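Local coordinates for ATP-dependent DNA helicase PIF1 (Candida albicans, PDB 7OTJ), which unwinds DNA as an ATP-dependent 5'-3' helicase, probably unwinding G-quadruplexes and forked RNA-DNA hybrids to maintain the mitochondrial and nuclear genomes, at residues G49-A54 / R102-D107. Sequence-based numbering, arbitrary orientation.
Sequences GVAVTA and RVLIID. With PO4 (phosphate ion), chain P.
Strands 50-54 and 103-107 are parallel neighbours in the six-stranded sheet of the P-loop helicase core, and from Val-50/Val-103 to Ala-54/Asp-107 they pair residue for residue. The backbone ladder starts at Gly-49 O, which accepts both Val-103 N (3.0 Å) and Arg-102 N, the latter in the carbonyl plane on a lone pair. Ala-51 then uses both its N and its O toward strand 103-107, bracketing Leu-104: N donates to Val-103 O at 2.8 Å, and O accepts Ile-105 N at 2.9 Å. Asp-107 N closes the series on Thr-53 O. With chi1 at 64°, Thr-53 OG1 sits between its own N and carbonyl carbon and is modelled as a donor to Ile-105 O, but 2.3 Å is too short to be taken literally, so this detail is doubtful. On that face Leu-104 CD1 lies 3.7 Å from Ala-51 CB, and the Leu-104 side chain crosses that of Thr-53 at about a right angle, with Phe-71 of helix 68-72 packing against all three. On the other face Ile-105 CD1 meets Val-50 CG1 at 4.1 Å, where Ile-105 also packs on Leu-35 of helix 31-45. Asp-107 ends its strand as the probable Walker B aspartate; OD2 hydrogen-bonds Ser-32 of the P-loop, near the bound magnesium. The bond from Asp-107 N to Thr-53 O ties down this residue's backbone, consistent with holding its carboxylate beside the metal.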
loop_
_atom_site.group_PDB
_atom_site.type_symbol
_atom_site.label_atom_id
_atom_site.label_comp_id
_atom_site.label_asym_id
_atom_site.label_seq_id
_atom_site.Cartn_x
_atom_site.Cartn_y
_atom_site.Cartn_z
ATOM N N GLY A 49 -18.422 -11.544 5.279
ATOM C CA GLY A 49 -17.811 -11.456 6.589
ATOM C C GLY A 49 -16.303 -11.546 6.597
ATOM O O GLY A 49 -15.700 -11.815 7.641
ATOM N N VAL A 50 -15.675 -11.274 5.457
ATOM C CA VAL A 50 -14.222 -11.310 5.343
ATOM C C VAL A 50 -13.751 -9.883 5.118
ATOM O O VAL A 50 -14.107 -9.248 4.119
ATOM C CB VAL A 50 -13.757 -12.232 4.207
ATOM C CG1 VAL A 50 -12.238 -12.304 4.188
ATOM C CG2 VAL A 50 -14.379 -13.618 4.355
ATOM N N ALA A 51 -12.982 -9.372 6.069
ATOM C CA ALA A 51 -12.433 -8.025 6.015
ATOM C C ALA A 51 -10.996 -8.102 5.496
ATOM O O ALA A 51 -10.121 -8.652 6.171
ATOM C CB ALA A 51 -12.507 -7.380 7.395
ATOM N N VAL A 52 -10.761 -7.598 4.283
ATOM C CA VAL A 52 -9.425 -7.570 3.682
ATOM C C VAL A 52 -8.789 -6.207 3.938
ATOM O O VAL A 52 -9.319 -5.175 3.506
ATOM C CB VAL A 52 -9.483 -7.865 2.174
ATOM C CG1 VAL A 52 -8.080 -7.896 1.586
ATOM C CG2 VAL A 52 -10.230 -9.161 1.899
ATOM N N THR A 53 -7.603 -6.199 4.545
ATOM C CA THR A 53 -6.966 -4.953 4.965
ATOM C C THR A 53 -5.454 -5.087 4.878
ATOM O O THR A 53 -4.902 -6.192 4.901
ATOM C CB THR A 53 -7.302 -4.495 6.400
ATOM O OG1 THR A 53 -6.800 -5.442 7.350
ATOM C CG2 THR A 53 -8.791 -4.265 6.604
ATOM N N ALA A 54 -4.797 -3.944 4.718
ATOM C CA ALA A 54 -3.351 -3.849 4.775
ATOM C C ALA A 54 -2.990 -2.520 5.420
ATOM O O ALA A 54 -3.830 -1.627 5.564
ATOM C CB ALA A 54 -2.720 -3.985 3.385
ATOM N N ARG A 102 -16.319 -11.699 10.148
ATOM C CA ARG A 102 -15.912 -12.954 10.769
ATOM C C ARG A 102 -14.410 -13.170 10.768
ATOM O O ARG A 102 -13.883 -13.751 11.718
ATOM C CB ARG A 102 -16.570 -14.146 10.065
ATOM C CG ARG A 102 -18.084 -14.127 10.103
ATOM C CD ARG A 102 -18.603 -14.214 11.530
ATOM N NE ARG A 102 -18.166 -15.436 12.192
ATOM C CZ ARG A 102 -18.771 -16.610 12.071
ATOM N NH1 ARG A 102 -19.861 -16.751 11.333
ATOM N NH2 ARG A 102 -18.263 -17.671 12.696
ATOM N N VAL A 103 -13.712 -12.722 9.726
ATOM C CA VAL A 103 -12.266 -12.843 9.627
ATOM C C VAL A 103 -11.702 -11.469 9.301
ATOM O O VAL A 103 -12.225 -10.765 8.429
ATOM C CB VAL A 103 -11.854 -13.865 8.546
ATOM C CG1 VAL A 103 -10.328 -13.982 8.453
ATOM C CG2 VAL A 103 -12.491 -15.212 8.807
ATOM N N LEU A 104 -10.616 -11.099 9.975
ATOM C CA LEU A 104 -9.922 -9.846 9.703
ATOM C C LEU A 104 -8.524 -10.191 9.215
ATOM O O LEU A 104 -7.705 -10.721 9.975
ATOM C CB LEU A 104 -9.866 -8.949 10.937
ATOM C CG LEU A 104 -9.065 -7.650 10.791
ATOM C CD1 LEU A 104 -9.539 -6.837 9.599
ATOM C CD2 LEU A 104 -9.172 -6.829 12.060
ATOM N N ILE A 105 -8.267 -9.895 7.944
ATOM C CA ILE A 105 -6.969 -10.093 7.317
ATOM C C ILE A 105 -6.225 -8.768 7.345
ATOM O O ILE A 105 -6.781 -7.730 6.962
ATOM C CB ILE A 105 -7.127 -10.611 5.877
ATOM C CG1 ILE A 105 -7.716 -12.027 5.881
ATOM C CG2 ILE A 105 -5.802 -10.544 5.135
ATOM C CD1 ILE A 105 -8.108 -12.533 4.509
ATOM N N ILE A 106 -4.972 -8.791 7.791
ATOM C CA ILE A 106 -4.125 -7.601 7.809
ATOM C C ILE A 106 -2.819 -7.968 7.120
ATOM O O ILE A 106 -1.966 -8.641 7.713
ATOM C CB ILE A 106 -3.858 -7.078 9.223
ATOM C CG1 ILE A 106 -5.158 -6.975 10.022
ATOM C CG2 ILE A 106 -3.148 -5.730 9.151
ATOM C CD1 ILE A 106 -4.942 -6.537 11.446
ATOM N N ASP A 107 -2.652 -7.530 5.876
ATOM C CA ASP A 107 -1.382 -7.714 5.192
ATOM C C ASP A 107 -0.440 -6.575 5.572
ATOM O O ASP A 107 -0.862 -5.520 6.056
ATOM C CB ASP A 107 -1.580 -7.785 3.672
ATOM C CG ASP A 107 -0.447 -8.528 2.950
ATOM O OD1 ASP A 107 0.613 -8.778 3.562
ATOM O OD2 ASP A 107 -0.618 -8.868 1.760
HETATM P P PO4 P . -14.600 -18.260 12.658
HETATM O O1 PO4 P . -15.715 -19.197 13.061
HETATM O O2 PO4 P . -13.367 -18.590 13.466
HETATM O O3 PO4 P . -14.996 -16.823 12.913
HETATM O O4 PO4 P . -14.300 -18.437 11.189
#